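Lipolytic protein G-D-S-L family (Chitinophaga pinensis, PDB 4Q7Q) is of unknown function but probably hydrolyses ester bonds, as expected of a lipase-like member of the GDSL family in the SGNH hydrolase clan. Local coordinates at residues L183-H194 and E222-T233. Residues are numbered along the deposited sequence; the frame is centred on the assembly and turned at random.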
loop_
_atom_site.group_PDB
_atom_site.type_symbol
_atom_site.label_atom_id
_atom_site.label_comp_id
_atom_site.label_asym_id
_atom_site.label_seq_id
_atom_site.Cartn_x
_atom_site.Cartn_y
_atom_site.Cartn_z
ATOM N N LEU A 183 -11.060 9.090 5.865
ATOM C CA LEU A 183 -11.671 7.833 6.291
ATOM C C LEU A 183 -10.653 6.757 6.676
ATOM O O LEU A 183 -11.009 5.762 7.310
ATOM C CB LEU A 183 -12.600 7.287 5.202
ATOM C CG LEU A 183 -13.791 8.159 4.816
ATOM C CD1 LEU A 183 -14.628 7.476 3.745
ATOM C CD2 LEU A 183 -14.641 8.472 6.036
ATOM N N LEU A 184 -9.396 6.957 6.296
ATOM C CA LEU A 184 -8.383 5.918 6.463
ATOM C C LEU A 184 -7.494 6.152 7.687
ATOM O O LEU A 184 -6.293 6.366 7.575
ATOM C CB LEU A 184 -7.565 5.770 5.172
ATOM C CG LEU A 184 -8.398 5.410 3.935
ATOM C CD1 LEU A 184 -7.520 5.254 2.697
ATOM C CD2 LEU A 184 -9.210 4.141 4.189
ATOM N N THR A 185 -8.104 6.095 8.866
ATOM C CA THR A 185 -7.408 6.424 10.105
ATOM C C THR A 185 -6.952 5.192 10.885
ATOM O O THR A 185 -7.527 4.114 10.747
ATOM C CB THR A 185 -8.303 7.275 11.002
ATOM O OG1 THR A 185 -9.542 6.588 11.210
ATOM C CG2 THR A 185 -8.584 8.606 10.330
ATOM N N LEU A 186 -5.911 5.358 11.701
ATOM C CA LEU A 186 -5.386 4.258 12.512
ATOM C C LEU A 186 -6.434 3.559 13.369
ATOM O O LEU A 186 -6.424 2.331 13.496
ATOM C CB LEU A 186 -4.254 4.741 13.413
ATOM C CG LEU A 186 -2.888 4.839 12.751
ATOM C CD1 LEU A 186 -1.877 5.390 13.747
ATOM C CD2 LEU A 186 -2.469 3.478 12.232
ATOM N N ARG A 187 -7.329 4.343 13.965
ATOM C CA ARG A 187 -8.336 3.791 14.855
ATOM C C ARG A 187 -9.294 2.859 14.117
ATOM O O ARG A 187 -9.970 2.039 14.737
ATOM C CB ARG A 187 -9.115 4.914 15.554
ATOM C CG ARG A 187 -10.077 5.676 14.645
ATOM C CD ARG A 187 -10.699 6.880 15.356
ATOM N NE ARG A 187 -9.773 8.010 15.400
ATOM C CZ ARG A 187 -9.739 8.988 14.499
ATOM N NH1 ARG A 187 -10.594 8.992 13.484
ATOM N NH2 ARG A 187 -8.855 9.970 14.618
ATOM N N ASN A 188 -9.344 2.977 12.792
ATOM C CA ASN A 188 -10.269 2.178 11.998
ATOM C C ASN A 188 -9.615 1.036 11.247
ATOM O O ASN A 188 -10.266 0.374 10.452
ATOM C CB ASN A 188 -11.047 3.063 11.024
ATOM C CG ASN A 188 -12.174 3.801 11.698
ATOM O OD1 ASN A 188 -12.824 3.266 12.591
ATOM N ND2 ASN A 188 -12.406 5.038 11.282
HETATM N N MSE A 189 -8.329 0.802 11.484
HETATM C CA MSE A 189 -7.646 -0.291 10.798
HETATM C C MSE A 189 -8.159 -1.658 11.244
HETATM O O MSE A 189 -8.483 -2.502 10.412
HETATM C CB MSE A 189 -6.134 -0.184 10.985
HETATM C CG MSE A 189 -5.552 1.063 10.353
HETATM SE SE MSE A 189 -5.717 1.004 8.416
HETATM C CE MSE A 189 -5.708 2.921 8.017
ATOM N N VAL A 190 -8.238 -1.869 12.558
ATOM C CA VAL A 190 -8.751 -3.125 13.112
ATOM C C VAL A 190 -9.629 -2.826 14.321
ATOM O O VAL A 190 -9.432 -1.813 14.987
ATOM C CB VAL A 190 -7.608 -4.082 13.543
ATOM C CG1 VAL A 190 -6.818 -4.575 12.334
ATOM C CG2 VAL A 190 -6.688 -3.401 14.569
ATOM N N LYS A 191 -10.610 -3.686 14.593
ATOM C CA LYS A 191 -11.520 -3.468 15.723
ATOM C C LYS A 191 -10.846 -3.723 17.073
ATOM O O LYS A 191 -11.135 -3.046 18.063
ATOM C CB LYS A 191 -12.760 -4.364 15.608
ATOM C CG LYS A 191 -13.601 -4.148 14.360
ATOM C CD LYS A 191 -14.295 -2.805 14.384
ATOM C CE LYS A 191 -15.271 -2.668 13.222
ATOM N NZ LYS A 191 -16.412 -3.617 13.336
ATOM N N PHE A 192 -9.969 -4.718 17.112
ATOM C CA PHE A 192 -9.273 -5.081 18.343
ATOM C C PHE A 192 -8.154 -6.048 18.021
ATOM O O PHE A 192 -8.084 -6.587 16.913
ATOM C CB PHE A 192 -10.226 -5.725 19.363
ATOM C CG PHE A 192 -10.879 -6.994 18.875
ATOM C CD1 PHE A 192 -12.102 -6.951 18.220
ATOM C CD2 PHE A 192 -10.261 -8.225 19.058
ATOM C CE1 PHE A 192 -12.704 -8.113 17.767
ATOM C CE2 PHE A 192 -10.857 -9.391 18.604
ATOM C CZ PHE A 192 -12.081 -9.330 17.956
ATOM N N LYS A 193 -7.280 -6.244 19.002
ATOM C CA LYS A 193 -6.270 -7.282 18.960
ATOM C C LYS A 193 -6.619 -8.240 20.096
ATOM O O LYS A 193 -6.817 -7.813 21.226
ATOM C CB LYS A 193 -4.895 -6.658 19.183
ATOM C CG LYS A 193 -3.771 -7.188 18.306
ATOM C CD LYS A 193 -2.497 -6.392 18.569
ATOM C CE LYS A 193 -1.284 -6.948 17.847
ATOM N NZ LYS A 193 -0.065 -6.197 18.267
ATOM N N HIS A 194 -6.704 -9.525 19.767
ATOM C CA HIS A 194 -7.110 -10.583 20.674
ATOM C C HIS A 194 -5.862 -11.071 21.410
ATOM O O HIS A 194 -5.047 -11.792 20.843
ATOM C CB HIS A 194 -7.739 -11.689 19.817
ATOM C CG HIS A 194 -8.088 -12.941 20.555
ATOM N ND1 HIS A 194 -9.127 -13.012 21.454
ATOM C CD2 HIS A 194 -7.566 -14.189 20.481
ATOM C CE1 HIS A 194 -9.218 -14.245 21.922
ATOM N NE2 HIS A 194 -8.282 -14.978 21.347
ATOM N N GLU A 222 -2.911 -17.013 20.359
ATOM C CA GLU A 222 -3.609 -17.313 19.111
ATOM C C GLU A 222 -3.498 -16.118 18.171
ATOM O O GLU A 222 -3.111 -15.030 18.598
ATOM C CB GLU A 222 -5.083 -17.612 19.391
ATOM C CG GLU A 222 -5.306 -18.758 20.362
ATOM C CD GLU A 222 -6.722 -18.798 20.903
ATOM O OE1 GLU A 222 -7.410 -17.755 20.866
ATOM O OE2 GLU A 222 -7.149 -19.877 21.365
ATOM N N TYR A 223 -3.836 -16.316 16.899
ATOM C CA TYR A 223 -3.778 -15.223 15.929
ATOM C C TYR A 223 -4.633 -14.069 16.428
ATOM O O TYR A 223 -5.811 -14.251 16.720
ATOM C CB TYR A 223 -4.250 -15.681 14.554
ATOM C CG TYR A 223 -4.092 -14.602 13.505
ATOM C CD1 TYR A 223 -2.827 -14.220 13.057
ATOM C CD2 TYR A 223 -5.200 -13.953 12.973
ATOM C CE1 TYR A 223 -2.672 -13.228 12.110
ATOM C CE2 TYR A 223 -5.053 -12.956 12.020
ATOM C CZ TYR A 223 -3.786 -12.603 11.593
ATOM O OH TYR A 223 -3.634 -11.611 10.652
ATOM N N PRO A 224 -4.032 -12.879 16.561
ATOM C CA PRO A 224 -4.701 -11.800 17.299
ATOM C C PRO A 224 -5.758 -11.023 16.505
ATOM O O PRO A 224 -6.411 -10.143 17.073
ATOM C CB PRO A 224 -3.541 -10.881 17.682
ATOM C CG PRO A 224 -2.543 -11.083 16.575
ATOM C CD PRO A 224 -2.637 -12.544 16.226
ATOM N N TYR A 225 -5.941 -11.345 15.230
ATOM C CA TYR A 225 -6.976 -10.687 14.433
ATOM C C TYR A 225 -8.005 -11.671 13.868
ATOM O O TYR A 225 -7.994 -11.963 12.675
ATOM C CB TYR A 225 -6.336 -9.890 13.291
ATOM C CG TYR A 225 -5.510 -8.701 13.726
ATOM C CD1 TYR A 225 -5.970 -7.823 14.702
ATOM C CD2 TYR A 225 -4.272 -8.449 13.149
ATOM C CE1 TYR A 225 -5.219 -6.726 15.091
ATOM C CE2 TYR A 225 -3.507 -7.351 13.528
ATOM C CZ TYR A 225 -3.983 -6.494 14.503
ATOM O OH TYR A 225 -3.234 -5.401 14.878
ATOM N N PRO A 226 -8.906 -12.186 14.723
ATOM C CA PRO A 226 -9.981 -13.051 14.232
ATOM C C PRO A 226 -10.904 -12.258 13.304
ATOM O O PRO A 226 -10.758 -11.038 13.226
ATOM C CB PRO A 226 -10.703 -13.470 15.521
ATOM C CG PRO A 226 -10.406 -12.391 16.491
ATOM C CD PRO A 226 -9.009 -11.945 16.171
ATOM N N PRO A 227 -11.817 -12.936 12.583
ATOM C CA PRO A 227 -12.712 -12.250 11.642
ATOM C C PRO A 227 -13.409 -11.009 12.206
ATOM O O PRO A 227 -13.536 -10.014 11.490
ATOM C CB PRO A 227 -13.743 -13.327 11.309
ATOM C CG PRO A 227 -12.964 -14.593 11.389
ATOM C CD PRO A 227 -11.988 -14.400 12.525
ATOM N N ALA A 228 -13.833 -11.062 13.465
ATOM C CA ALA A 228 -14.538 -9.948 14.094
ATOM C C ALA A 228 -13.681 -8.684 14.202
ATOM O O ALA A 228 -14.202 -7.597 14.452
ATOM C CB ALA A 228 -15.049 -10.357 15.467
ATOM N N ALA A 229 -12.372 -8.825 14.020
ATOM C CA ALA A 229 -11.457 -7.693 14.161
ATOM C C ALA A 229 -11.323 -6.866 12.883
ATOM O O ALA A 229 -10.765 -5.775 12.907
ATOM C CB ALA A 229 -10.082 -8.171 14.635
ATOM N N VAL A 230 -11.838 -7.387 11.773
ATOM C CA VAL A 230 -11.680 -6.724 10.480
ATOM C C VAL A 230 -12.365 -5.357 10.468
ATOM O O VAL A 230 -13.503 -5.220 10.888
ATOM C CB VAL A 230 -12.230 -7.594 9.330
ATOM C CG1 VAL A 230 -12.160 -6.852 8.005
ATOM C CG2 VAL A 230 -11.457 -8.903 9.247
ATOM N N ASN A 231 -11.658 -4.333 10.009
ATOM C CA ASN A 231 -12.303 -3.049 9.757
ATOM C C ASN A 231 -11.844 -2.514 8.396
ATOM O O ASN A 231 -12.349 -2.959 7.368
ATOM C CB ASN A 231 -12.055 -2.061 10.896
ATOM C CG ASN A 231 -12.994 -0.867 10.846
ATOM O OD1 ASN A 231 -13.578 -0.568 9.809
ATOM N ND2 ASN A 231 -13.146 -0.183 11.975
ATOM N N LEU A 232 -10.899 -1.579 8.372
ATOM C CA LEU A 232 -10.332 -1.139 7.098
ATOM C C LEU A 232 -9.296 -2.118 6.563
ATOM O O LEU A 232 -8.997 -2.111 5.366
ATOM C CB LEU A 232 -9.695 0.243 7.222
ATOM C CG LEU A 232 -10.634 1.422 7.441
ATOM C CD1 LEU A 232 -9.799 2.678 7.601
ATOM C CD2 LEU A 232 -11.595 1.542 6.267
ATOM N N THR A 233 -8.723 -2.913 7.467
ATOM C CA THR A 233 -7.776 -3.972 7.128
ATOM C C THR A 233 -8.218 -5.272 7.788
ATOM O O THR A 233 -9.058 -5.262 8.696
ATOM C CB THR A 233 -6.342 -3.675 7.633
ATOM O OG1 THR A 233 -6.296 -3.750 9.070
ATOM C CG2 THR A 233 -5.858 -2.314 7.140
HETATM O O HOH W 1 -11.683 0.076 14.389
#
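Beside the parallel-sheet core of this probable SGNH-hydrolase fold, 183-194, leading into strand 193-196, runs antiparallel to the loop 222-233, which leads toward helix 241-257. F192 lays its ring under A229 in a CH-pi contact, CB 4.0 Å above the ring centre, while P226 CG reaches ring atom CE2 obliquely. The first torsion of F192 (chi1 60°) places CG between backbone N and carbonyl carbon and turns the ring's face to A229. V190 CG1 makes a second CH-pi contact over one face of the Y225 ring, offset toward its rim; Y225 OH is hydrogen-bonded to D134 O. Farther along, L232 CD1 packs 3.8 Å from L184 CD2, and helix 241-257 adds I246 to both leucines. T233 grips M189 O twice: its N donates on a lone pair, its OG1 from above the carbonyl plane. One water ties R187 O and V190 O to N231 ND2. At the far end H194 NE2 meets E222 OE1 at 3.0 Å, in the ring plane, and the H194 imidazole stacks with the Y203 ring. An alanine at H194 would probably leave E222 without this mate and Y203 without its stack. The H194 backbone N donates to P224 O (2.8 Å).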